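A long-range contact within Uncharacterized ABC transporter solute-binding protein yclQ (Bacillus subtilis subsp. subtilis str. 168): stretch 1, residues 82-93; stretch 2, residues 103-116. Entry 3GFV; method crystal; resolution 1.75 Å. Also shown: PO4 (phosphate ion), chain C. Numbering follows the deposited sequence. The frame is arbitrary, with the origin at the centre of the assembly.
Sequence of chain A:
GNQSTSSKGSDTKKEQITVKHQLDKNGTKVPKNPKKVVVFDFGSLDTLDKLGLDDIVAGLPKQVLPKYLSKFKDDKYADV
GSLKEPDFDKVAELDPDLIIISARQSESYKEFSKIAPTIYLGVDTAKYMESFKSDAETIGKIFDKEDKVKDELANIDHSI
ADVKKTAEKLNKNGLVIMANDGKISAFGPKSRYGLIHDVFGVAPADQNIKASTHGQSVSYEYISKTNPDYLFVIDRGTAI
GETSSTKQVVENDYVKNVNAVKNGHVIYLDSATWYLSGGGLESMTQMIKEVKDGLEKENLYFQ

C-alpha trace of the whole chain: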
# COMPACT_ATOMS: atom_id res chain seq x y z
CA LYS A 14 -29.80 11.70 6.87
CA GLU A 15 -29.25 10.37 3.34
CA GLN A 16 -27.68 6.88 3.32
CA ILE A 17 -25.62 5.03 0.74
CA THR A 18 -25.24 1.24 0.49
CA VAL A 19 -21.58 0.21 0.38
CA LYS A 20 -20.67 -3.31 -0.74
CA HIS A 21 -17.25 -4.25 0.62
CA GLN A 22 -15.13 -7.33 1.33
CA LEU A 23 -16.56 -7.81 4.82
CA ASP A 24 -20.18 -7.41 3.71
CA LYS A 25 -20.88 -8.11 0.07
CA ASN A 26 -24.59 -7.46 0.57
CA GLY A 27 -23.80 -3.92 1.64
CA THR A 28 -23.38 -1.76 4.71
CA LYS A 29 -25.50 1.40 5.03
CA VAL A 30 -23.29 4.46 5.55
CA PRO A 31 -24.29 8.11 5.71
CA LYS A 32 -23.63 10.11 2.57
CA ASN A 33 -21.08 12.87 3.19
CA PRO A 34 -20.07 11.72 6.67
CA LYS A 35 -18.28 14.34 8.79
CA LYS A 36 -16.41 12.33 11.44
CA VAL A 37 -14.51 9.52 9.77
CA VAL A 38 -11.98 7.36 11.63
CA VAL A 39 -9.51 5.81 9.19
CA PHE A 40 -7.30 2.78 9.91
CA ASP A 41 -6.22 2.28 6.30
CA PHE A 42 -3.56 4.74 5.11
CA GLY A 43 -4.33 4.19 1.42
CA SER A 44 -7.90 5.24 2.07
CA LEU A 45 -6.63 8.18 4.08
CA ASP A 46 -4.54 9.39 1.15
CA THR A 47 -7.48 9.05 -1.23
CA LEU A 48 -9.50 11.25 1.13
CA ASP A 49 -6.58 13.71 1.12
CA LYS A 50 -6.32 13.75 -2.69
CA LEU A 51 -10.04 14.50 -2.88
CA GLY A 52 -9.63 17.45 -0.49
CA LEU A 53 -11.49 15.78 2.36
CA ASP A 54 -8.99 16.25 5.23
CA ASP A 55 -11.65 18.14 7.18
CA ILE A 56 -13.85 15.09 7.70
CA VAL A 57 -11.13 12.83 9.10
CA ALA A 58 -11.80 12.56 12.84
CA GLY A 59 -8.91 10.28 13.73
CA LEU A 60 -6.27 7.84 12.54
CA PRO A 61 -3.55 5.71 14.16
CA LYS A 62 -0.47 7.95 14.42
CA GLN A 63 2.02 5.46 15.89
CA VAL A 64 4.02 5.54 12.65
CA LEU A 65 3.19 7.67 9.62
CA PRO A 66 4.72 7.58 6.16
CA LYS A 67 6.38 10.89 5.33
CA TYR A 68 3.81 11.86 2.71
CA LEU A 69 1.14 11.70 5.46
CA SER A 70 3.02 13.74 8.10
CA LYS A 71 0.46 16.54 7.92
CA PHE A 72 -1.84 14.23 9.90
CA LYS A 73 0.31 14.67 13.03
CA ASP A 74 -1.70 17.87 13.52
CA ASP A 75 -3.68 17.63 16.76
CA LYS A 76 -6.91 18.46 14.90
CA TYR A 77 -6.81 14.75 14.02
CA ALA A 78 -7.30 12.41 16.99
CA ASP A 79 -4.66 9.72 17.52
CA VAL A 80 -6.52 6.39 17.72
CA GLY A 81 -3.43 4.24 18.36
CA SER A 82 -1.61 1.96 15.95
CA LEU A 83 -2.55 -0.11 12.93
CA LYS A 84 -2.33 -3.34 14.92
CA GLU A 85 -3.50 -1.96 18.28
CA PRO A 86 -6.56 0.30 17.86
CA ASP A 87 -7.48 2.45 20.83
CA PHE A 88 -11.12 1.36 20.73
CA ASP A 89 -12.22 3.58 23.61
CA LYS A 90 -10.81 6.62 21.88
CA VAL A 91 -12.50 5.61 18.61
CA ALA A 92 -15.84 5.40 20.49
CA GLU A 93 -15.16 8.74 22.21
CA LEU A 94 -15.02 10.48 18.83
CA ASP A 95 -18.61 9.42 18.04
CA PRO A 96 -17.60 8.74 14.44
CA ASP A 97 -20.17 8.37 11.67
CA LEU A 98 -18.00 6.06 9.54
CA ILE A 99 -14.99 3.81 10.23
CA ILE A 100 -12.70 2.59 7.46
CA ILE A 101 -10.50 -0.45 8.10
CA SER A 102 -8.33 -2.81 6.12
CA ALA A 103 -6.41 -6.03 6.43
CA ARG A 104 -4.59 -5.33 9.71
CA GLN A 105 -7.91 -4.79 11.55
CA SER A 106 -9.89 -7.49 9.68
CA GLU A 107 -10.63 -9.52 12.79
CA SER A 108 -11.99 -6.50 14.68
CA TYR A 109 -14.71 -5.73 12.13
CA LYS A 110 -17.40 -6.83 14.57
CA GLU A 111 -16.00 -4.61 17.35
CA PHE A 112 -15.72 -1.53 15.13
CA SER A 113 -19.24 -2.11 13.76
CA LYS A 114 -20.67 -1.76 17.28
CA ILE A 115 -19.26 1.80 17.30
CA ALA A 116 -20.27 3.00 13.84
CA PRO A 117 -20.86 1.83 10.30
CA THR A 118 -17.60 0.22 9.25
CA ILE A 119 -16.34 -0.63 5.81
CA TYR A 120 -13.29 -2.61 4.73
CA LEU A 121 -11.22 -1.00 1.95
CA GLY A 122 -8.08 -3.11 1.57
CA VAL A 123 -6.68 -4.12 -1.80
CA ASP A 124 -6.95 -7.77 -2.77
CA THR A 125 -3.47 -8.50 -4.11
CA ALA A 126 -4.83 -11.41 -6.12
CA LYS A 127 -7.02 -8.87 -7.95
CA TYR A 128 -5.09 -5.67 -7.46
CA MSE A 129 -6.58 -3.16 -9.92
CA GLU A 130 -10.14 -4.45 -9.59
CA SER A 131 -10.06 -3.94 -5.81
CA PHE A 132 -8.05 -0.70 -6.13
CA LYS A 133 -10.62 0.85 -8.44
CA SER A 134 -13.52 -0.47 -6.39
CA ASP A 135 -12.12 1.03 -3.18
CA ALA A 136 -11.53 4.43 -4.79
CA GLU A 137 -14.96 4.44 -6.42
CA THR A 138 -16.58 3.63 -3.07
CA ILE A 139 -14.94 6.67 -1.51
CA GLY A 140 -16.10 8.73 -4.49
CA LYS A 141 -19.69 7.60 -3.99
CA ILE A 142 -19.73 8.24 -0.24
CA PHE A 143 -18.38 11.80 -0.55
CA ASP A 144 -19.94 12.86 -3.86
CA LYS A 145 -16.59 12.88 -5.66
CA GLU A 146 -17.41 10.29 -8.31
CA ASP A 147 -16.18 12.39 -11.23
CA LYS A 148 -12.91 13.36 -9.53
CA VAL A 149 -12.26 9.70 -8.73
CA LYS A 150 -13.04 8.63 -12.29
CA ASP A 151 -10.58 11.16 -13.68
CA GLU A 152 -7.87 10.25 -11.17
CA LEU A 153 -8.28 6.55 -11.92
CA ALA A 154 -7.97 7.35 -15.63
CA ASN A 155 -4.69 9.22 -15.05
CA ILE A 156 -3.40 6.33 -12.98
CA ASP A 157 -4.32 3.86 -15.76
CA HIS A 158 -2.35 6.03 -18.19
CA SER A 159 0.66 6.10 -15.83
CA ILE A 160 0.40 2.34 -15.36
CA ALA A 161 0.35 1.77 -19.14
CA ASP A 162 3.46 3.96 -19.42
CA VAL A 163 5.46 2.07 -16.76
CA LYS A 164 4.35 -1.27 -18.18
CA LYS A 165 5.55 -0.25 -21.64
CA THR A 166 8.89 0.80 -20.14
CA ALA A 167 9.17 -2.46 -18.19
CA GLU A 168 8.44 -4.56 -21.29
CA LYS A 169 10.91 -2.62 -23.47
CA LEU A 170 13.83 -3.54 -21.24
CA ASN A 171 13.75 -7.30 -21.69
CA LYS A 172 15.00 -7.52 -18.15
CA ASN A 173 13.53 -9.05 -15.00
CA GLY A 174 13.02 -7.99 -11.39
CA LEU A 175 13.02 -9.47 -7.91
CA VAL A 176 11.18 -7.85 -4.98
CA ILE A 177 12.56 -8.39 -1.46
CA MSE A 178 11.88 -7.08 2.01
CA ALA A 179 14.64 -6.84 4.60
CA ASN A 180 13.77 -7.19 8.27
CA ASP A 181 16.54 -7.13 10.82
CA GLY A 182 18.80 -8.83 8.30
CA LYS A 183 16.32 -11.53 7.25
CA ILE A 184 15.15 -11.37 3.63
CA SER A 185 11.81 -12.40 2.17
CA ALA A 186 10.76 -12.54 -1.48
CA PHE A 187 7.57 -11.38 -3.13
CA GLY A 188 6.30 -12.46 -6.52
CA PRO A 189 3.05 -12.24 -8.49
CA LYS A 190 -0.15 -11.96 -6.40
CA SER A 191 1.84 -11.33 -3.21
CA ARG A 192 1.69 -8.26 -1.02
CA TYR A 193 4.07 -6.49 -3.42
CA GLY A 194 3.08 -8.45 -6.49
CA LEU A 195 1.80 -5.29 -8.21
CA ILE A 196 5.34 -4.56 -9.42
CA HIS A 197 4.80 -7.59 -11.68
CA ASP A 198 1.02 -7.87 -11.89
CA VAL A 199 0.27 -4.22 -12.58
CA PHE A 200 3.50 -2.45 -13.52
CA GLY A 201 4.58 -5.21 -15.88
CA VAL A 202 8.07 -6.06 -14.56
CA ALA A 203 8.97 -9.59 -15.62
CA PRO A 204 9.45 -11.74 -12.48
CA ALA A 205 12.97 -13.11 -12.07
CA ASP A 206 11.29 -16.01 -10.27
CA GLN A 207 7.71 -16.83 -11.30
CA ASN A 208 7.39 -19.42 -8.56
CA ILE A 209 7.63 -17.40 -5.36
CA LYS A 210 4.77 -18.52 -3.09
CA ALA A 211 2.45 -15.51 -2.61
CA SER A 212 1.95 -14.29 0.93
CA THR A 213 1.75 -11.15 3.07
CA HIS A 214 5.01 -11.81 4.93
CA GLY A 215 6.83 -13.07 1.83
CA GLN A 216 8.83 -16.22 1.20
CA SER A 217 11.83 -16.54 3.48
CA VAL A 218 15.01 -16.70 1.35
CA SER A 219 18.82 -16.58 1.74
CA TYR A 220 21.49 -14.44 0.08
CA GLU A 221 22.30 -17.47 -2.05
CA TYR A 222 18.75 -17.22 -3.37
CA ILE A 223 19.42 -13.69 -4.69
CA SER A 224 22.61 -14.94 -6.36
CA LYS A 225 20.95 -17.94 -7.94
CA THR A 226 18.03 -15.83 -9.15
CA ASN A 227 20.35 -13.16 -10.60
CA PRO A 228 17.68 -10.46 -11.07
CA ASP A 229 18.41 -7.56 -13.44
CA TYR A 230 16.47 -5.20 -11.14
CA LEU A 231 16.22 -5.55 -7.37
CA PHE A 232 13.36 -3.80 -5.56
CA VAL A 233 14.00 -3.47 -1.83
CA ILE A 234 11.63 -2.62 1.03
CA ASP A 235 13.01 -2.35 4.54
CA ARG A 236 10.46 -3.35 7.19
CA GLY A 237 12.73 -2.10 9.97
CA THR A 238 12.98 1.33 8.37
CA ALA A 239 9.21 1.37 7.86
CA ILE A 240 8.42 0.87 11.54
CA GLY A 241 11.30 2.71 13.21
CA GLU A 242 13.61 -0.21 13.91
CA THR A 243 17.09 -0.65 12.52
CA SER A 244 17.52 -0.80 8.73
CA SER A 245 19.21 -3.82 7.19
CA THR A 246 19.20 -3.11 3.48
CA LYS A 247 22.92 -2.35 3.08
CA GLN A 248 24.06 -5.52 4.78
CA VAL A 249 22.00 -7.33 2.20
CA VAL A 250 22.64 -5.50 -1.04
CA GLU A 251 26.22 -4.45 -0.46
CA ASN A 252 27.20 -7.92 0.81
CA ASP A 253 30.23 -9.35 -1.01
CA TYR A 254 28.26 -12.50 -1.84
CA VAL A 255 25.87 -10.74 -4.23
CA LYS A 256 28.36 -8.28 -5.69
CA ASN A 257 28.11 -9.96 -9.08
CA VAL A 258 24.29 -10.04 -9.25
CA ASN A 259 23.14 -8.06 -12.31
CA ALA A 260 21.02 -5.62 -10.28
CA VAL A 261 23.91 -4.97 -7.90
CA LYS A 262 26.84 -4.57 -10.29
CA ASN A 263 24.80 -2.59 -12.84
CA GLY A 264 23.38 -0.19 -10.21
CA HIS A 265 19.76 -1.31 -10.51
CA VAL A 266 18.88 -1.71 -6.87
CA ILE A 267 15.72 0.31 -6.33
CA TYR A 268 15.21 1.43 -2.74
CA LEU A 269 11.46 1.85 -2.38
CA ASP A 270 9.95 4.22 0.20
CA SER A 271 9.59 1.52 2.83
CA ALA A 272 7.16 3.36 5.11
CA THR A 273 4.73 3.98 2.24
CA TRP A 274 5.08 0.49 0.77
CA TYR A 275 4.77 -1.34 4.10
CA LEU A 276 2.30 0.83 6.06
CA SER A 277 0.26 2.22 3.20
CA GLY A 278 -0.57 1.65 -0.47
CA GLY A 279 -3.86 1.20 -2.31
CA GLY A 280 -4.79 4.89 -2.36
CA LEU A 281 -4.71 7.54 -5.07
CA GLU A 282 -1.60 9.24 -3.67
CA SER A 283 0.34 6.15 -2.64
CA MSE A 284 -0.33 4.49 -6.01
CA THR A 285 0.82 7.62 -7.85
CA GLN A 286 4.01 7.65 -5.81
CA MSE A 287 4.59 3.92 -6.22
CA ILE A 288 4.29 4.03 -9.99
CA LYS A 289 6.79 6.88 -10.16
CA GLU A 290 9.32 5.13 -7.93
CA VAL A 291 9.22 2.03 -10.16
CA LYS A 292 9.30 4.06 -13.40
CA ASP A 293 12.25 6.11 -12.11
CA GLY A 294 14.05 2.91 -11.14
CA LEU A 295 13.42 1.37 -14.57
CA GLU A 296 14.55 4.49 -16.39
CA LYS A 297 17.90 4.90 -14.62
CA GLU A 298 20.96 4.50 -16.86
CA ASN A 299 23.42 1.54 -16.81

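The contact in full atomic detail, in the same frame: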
# COMPACT_ATOMS: atom_id res chain seq x y z
N SER A 82 -2.46 2.50 17.00
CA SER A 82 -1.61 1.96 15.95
C SER A 82 -2.43 1.05 15.05
O SER A 82 -3.58 0.71 15.36
CB SER A 82 -0.43 1.19 16.54
OG SER A 82 -0.86 -0.07 17.02
N LEU A 83 -1.83 0.66 13.93
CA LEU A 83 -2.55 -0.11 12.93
C LEU A 83 -2.94 -1.46 13.51
O LEU A 83 -4.01 -1.98 13.20
CB LEU A 83 -1.68 -0.31 11.69
CG LEU A 83 -1.48 0.97 10.87
CD1 LEU A 83 -0.41 0.73 9.82
CD2 LEU A 83 -2.78 1.35 10.21
N LYS A 84 -2.07 -2.02 14.36
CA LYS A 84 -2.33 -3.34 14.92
C LYS A 84 -2.97 -3.27 16.31
O LYS A 84 -3.52 -4.26 16.78
CB LYS A 84 -1.05 -4.19 14.96
CG LYS A 84 -0.64 -4.63 13.57
CD LYS A 84 0.64 -5.44 13.58
CE LYS A 84 1.15 -5.66 12.17
NZ LYS A 84 2.46 -6.39 12.14
N GLU A 85 -2.92 -2.11 16.95
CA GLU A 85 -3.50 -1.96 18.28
C GLU A 85 -4.42 -0.73 18.32
O GLU A 85 -4.01 0.32 18.81
CB GLU A 85 -2.39 -1.86 19.34
CG GLU A 85 -1.40 -3.04 19.30
CD GLU A 85 -0.12 -2.88 20.14
OE1 GLU A 85 0.03 -1.93 20.95
OE2 GLU A 85 0.77 -3.74 20.01
N PRO A 86 -5.66 -0.85 17.80
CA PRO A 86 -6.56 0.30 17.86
C PRO A 86 -6.91 0.67 19.29
O PRO A 86 -7.08 -0.20 20.16
CB PRO A 86 -7.81 -0.19 17.11
CG PRO A 86 -7.32 -1.32 16.24
CD PRO A 86 -6.26 -1.98 17.08
N ASP A 87 -6.99 1.97 19.55
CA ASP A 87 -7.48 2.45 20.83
C ASP A 87 -9.00 2.55 20.69
O ASP A 87 -9.53 3.60 20.33
CB ASP A 87 -6.86 3.81 21.13
CG ASP A 87 -7.30 4.38 22.48
OD1 ASP A 87 -8.25 3.86 23.09
OD2 ASP A 87 -6.68 5.36 22.93
N PHE A 88 -9.68 1.45 20.97
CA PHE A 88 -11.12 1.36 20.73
C PHE A 88 -11.92 2.36 21.56
O PHE A 88 -12.92 2.90 21.10
CB PHE A 88 -11.61 -0.06 20.99
CG PHE A 88 -11.19 -1.06 19.94
CD1 PHE A 88 -11.90 -1.14 18.74
CD2 PHE A 88 -10.10 -1.89 20.14
CE1 PHE A 88 -11.52 -2.05 17.77
CE2 PHE A 88 -9.71 -2.81 19.16
CZ PHE A 88 -10.43 -2.88 17.97
N ASP A 89 -11.51 2.60 22.80
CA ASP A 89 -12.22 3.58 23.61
C ASP A 89 -12.15 4.97 23.00
O ASP A 89 -13.13 5.73 23.01
CB ASP A 89 -11.63 3.63 25.02
CG ASP A 89 -12.06 2.45 25.89
OD1 ASP A 89 -12.85 1.61 25.42
OD2 ASP A 89 -11.63 2.40 27.06
N LYS A 90 -10.97 5.33 22.51
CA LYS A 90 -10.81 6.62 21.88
C LYS A 90 -11.64 6.71 20.60
O LYS A 90 -12.28 7.74 20.34
CB LYS A 90 -9.35 6.90 21.56
CG LYS A 90 -9.12 8.30 21.03
CD LYS A 90 -9.51 9.33 22.07
CE LYS A 90 -9.22 10.74 21.59
NZ LYS A 90 -9.35 11.73 22.70
N VAL A 91 -11.63 5.65 19.80
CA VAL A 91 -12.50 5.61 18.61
C VAL A 91 -13.96 5.91 18.99
O VAL A 91 -14.61 6.76 18.36
CB VAL A 91 -12.40 4.27 17.84
CG1 VAL A 91 -13.38 4.28 16.64
CG2 VAL A 91 -10.97 4.05 17.35
N ALA A 92 -14.47 5.23 20.01
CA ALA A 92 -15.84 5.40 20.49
C ALA A 92 -16.06 6.82 20.99
O ALA A 92 -17.10 7.42 20.73
CB ALA A 92 -16.16 4.39 21.58
N GLU A 93 -15.06 7.38 21.67
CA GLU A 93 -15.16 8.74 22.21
C GLU A 93 -15.40 9.80 21.13
O GLU A 93 -16.05 10.82 21.38
CB GLU A 93 -13.90 9.06 23.01
CG GLU A 93 -13.78 10.50 23.50
CD GLU A 93 -12.46 10.74 24.22
OE1 GLU A 93 -11.89 9.76 24.77
OE2 GLU A 93 -11.99 11.90 24.25
N ALA A 103 -6.79 -4.68 6.06
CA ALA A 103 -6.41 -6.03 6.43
C ALA A 103 -5.93 -6.18 7.89
O ALA A 103 -6.25 -7.16 8.55
CB ALA A 103 -5.36 -6.56 5.45
N ARG A 104 -5.17 -5.21 8.38
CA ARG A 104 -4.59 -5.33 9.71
C ARG A 104 -5.63 -5.27 10.84
O ARG A 104 -5.31 -5.64 11.98
CB ARG A 104 -3.52 -4.26 9.93
CG ARG A 104 -2.24 -4.49 9.09
CD ARG A 104 -1.24 -3.37 9.32
NE ARG A 104 0.07 -3.69 8.79
CZ ARG A 104 0.61 -3.15 7.69
NH1 ARG A 104 -0.06 -2.25 6.99
NH2 ARG A 104 1.82 -3.52 7.30
N GLN A 105 -6.85 -4.81 10.54
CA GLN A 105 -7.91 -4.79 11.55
C GLN A 105 -9.08 -5.72 11.19
O GLN A 105 -10.17 -5.62 11.78
CB GLN A 105 -8.46 -3.36 11.76
CG GLN A 105 -7.41 -2.29 12.01
CD GLN A 105 -6.79 -1.76 10.73
OE1 GLN A 105 -7.42 -1.75 9.66
NE2 GLN A 105 -5.53 -1.31 10.81
N SER A 106 -8.84 -6.61 10.24
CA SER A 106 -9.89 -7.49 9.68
C SER A 106 -10.69 -8.23 10.74
O SER A 106 -11.93 -8.31 10.68
CB SER A 106 -9.27 -8.52 8.73
OG SER A 106 -9.09 -7.98 7.44
N GLU A 107 -9.98 -8.77 11.72
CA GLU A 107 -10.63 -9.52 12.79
C GLU A 107 -11.40 -8.68 13.80
O GLU A 107 -12.08 -9.23 14.66
CB GLU A 107 -9.60 -10.36 13.54
CG GLU A 107 -9.69 -11.84 13.24
CD GLU A 107 -8.93 -12.64 14.27
OE1 GLU A 107 -9.57 -13.30 15.12
OE2 GLU A 107 -7.68 -12.59 14.24
N SER A 108 -11.27 -7.36 13.74
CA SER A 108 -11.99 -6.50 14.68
C SER A 108 -13.18 -5.82 14.03
O SER A 108 -13.75 -4.88 14.58
CB SER A 108 -11.05 -5.45 15.29
OG SER A 108 -10.12 -6.08 16.15
N TYR A 109 -13.55 -6.29 12.84
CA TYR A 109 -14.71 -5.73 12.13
C TYR A 109 -15.95 -5.70 13.02
O TYR A 109 -16.66 -4.69 13.08
CB TYR A 109 -14.98 -6.52 10.85
CG TYR A 109 -16.19 -6.01 10.09
CD1 TYR A 109 -16.15 -4.78 9.44
CD2 TYR A 109 -17.36 -6.75 10.01
CE1 TYR A 109 -17.26 -4.30 8.73
CE2 TYR A 109 -18.47 -6.28 9.30
CZ TYR A 109 -18.41 -5.05 8.67
OH TYR A 109 -19.50 -4.58 7.95
N LYS A 110 -16.21 -6.79 13.73
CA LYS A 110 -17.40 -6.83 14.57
C LYS A 110 -17.36 -5.77 15.67
O LYS A 110 -18.38 -5.15 15.99
CB LYS A 110 -17.54 -8.23 15.18
CG LYS A 110 -18.68 -8.39 16.13
CD LYS A 110 -18.82 -9.86 16.51
CE LYS A 110 -19.76 -10.05 17.69
NZ LYS A 110 -19.96 -11.50 17.95
N GLU A 111 -16.18 -5.57 16.26
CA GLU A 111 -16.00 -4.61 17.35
C GLU A 111 -16.18 -3.17 16.86
O GLU A 111 -16.80 -2.34 17.52
CB GLU A 111 -14.62 -4.79 18.01
CG GLU A 111 -14.60 -4.54 19.52
CD GLU A 111 -13.22 -4.69 20.17
OE1 GLU A 111 -12.95 -3.95 21.14
OE2 GLU A 111 -12.41 -5.55 19.74
N PHE A 112 -15.62 -2.87 15.70
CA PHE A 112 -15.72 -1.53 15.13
C PHE A 112 -17.17 -1.24 14.74
O PHE A 112 -17.66 -0.13 14.92
CB PHE A 112 -14.83 -1.43 13.90
CG PHE A 112 -13.37 -1.11 14.20
CD1 PHE A 112 -13.02 0.08 14.83
CD2 PHE A 112 -12.36 -2.00 13.84
CE1 PHE A 112 -11.68 0.40 15.07
CE2 PHE A 112 -11.02 -1.70 14.09
CZ PHE A 112 -10.68 -0.50 14.70
N SER A 113 -17.85 -2.26 14.21
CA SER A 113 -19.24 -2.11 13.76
C SER A 113 -20.21 -1.78 14.88
O SER A 113 -21.26 -1.19 14.63
CB SER A 113 -19.73 -3.36 13.03
OG SER A 113 -19.02 -3.55 11.82
N LYS A 114 -19.87 -2.15 16.12
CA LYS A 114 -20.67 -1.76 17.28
C LYS A 114 -20.56 -0.25 17.55
O LYS A 114 -21.45 0.34 18.15
CB LYS A 114 -20.27 -2.56 18.52
CG LYS A 114 -20.73 -4.01 18.51
CD LYS A 114 -20.95 -4.53 19.93
CE LYS A 114 -21.54 -5.94 19.94
NZ LYS A 114 -20.54 -6.97 19.53
N ILE A 115 -19.46 0.36 17.10
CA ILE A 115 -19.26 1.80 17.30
C ILE A 115 -19.93 2.63 16.21
O ILE A 115 -20.61 3.62 16.48
CB ILE A 115 -17.75 2.14 17.36
CG1 ILE A 115 -17.07 1.36 18.48
CG2 ILE A 115 -17.54 3.64 17.52
CD1 ILE A 115 -15.56 1.45 18.45
N ALA A 116 -19.75 2.22 14.97
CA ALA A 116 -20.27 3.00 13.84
C ALA A 116 -20.27 2.12 12.61
O ALA A 116 -19.65 1.04 12.61
CB ALA A 116 -19.41 4.23 13.61
P PO4 C . 1.85 -7.14 8.93
O1 PO4 C . 1.49 -6.87 7.48
O2 PO4 C . 2.46 -5.89 9.53
O3 PO4 C . 0.60 -7.53 9.69
O4 PO4 C . 2.85 -8.27 8.98
O HOH W 1 -5.65 -4.43 14.35

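The most unusual feature of this contact is a phosphate ion, probably acquired from the crystallisation liquor, that is held jointly by a basic side chain from each stretch. K84 NZ donates a hydrogen bond to phosphate O2 at 2.7 Å, and the same oxygen accepts two weak bonds from R104, one from NE and one from NH2, each 3.3 Å long. The two cationic side chains run close together, with K84 CE 4.1 Å from R104 NE, and the anion offsets the repulsion expected between their like charges. O2 lies near the plane of the guanidinium, where its N-H groups point.

The backbones follow one another in the same direction. K84 lies beside R104, F88 beside F112 and A92 beside I115, and helices 88-93 and 109-115 run at 28° to each other, their axes approaching to 10.3 Å. That separation leaves room for side chains between them.

A single direct hydrogen bond crosses the contact: Q105 NE2 donates to L83 O at 2.9 Å with a nearly straight angle of 161°. The CA-to-CB bond of Q105 points sideways, but its side chain bends so that the amide reaches the loop carbonyl. Nearby, water 1 lies 3.2 Å from L83 O and 2.7 Å from R104 O, placed to donate to either carbonyl, though it has more acceptors within reach than protons to give. Alongside, L83 CB packs 3.9 Å from R104 CD, using the aliphatic part of the arginine.

Farther along, the contact becomes largely apolar and centres on F88, which has more surface covered by the other stretch than any other residue here. Its ring meets that of F112 obliquely, with centroids 4.8 Å apart and planes at 45°; F88 CE1 comes within 3.5 Å of F112 CZ and lies over one face of the F112 ring. P86 CB also approaches F112 CZ, at 3.8 Å, while V91 CG2 sits at the edge of the same ring, 4.4 Å from F112 CE1. The carboxylate of E111 lies over one face of F88, OE1 being 3.6 Å from F88 CG, and S108 OG is near the ring plane, 3.7 Å from F88 CZ.

I115 closes the far end. Its CD1 lies 4.0 Å from V91 CG1, and its CG2 packs 3.8 Å from A92 CA, a close approach to the backbone beside the small alanine side chain. Helix 88-93 is itself capped by D87, whose OD1 accepts from K90 N at 3.1 Å while its CA-to-CB bond points away from the other stretch.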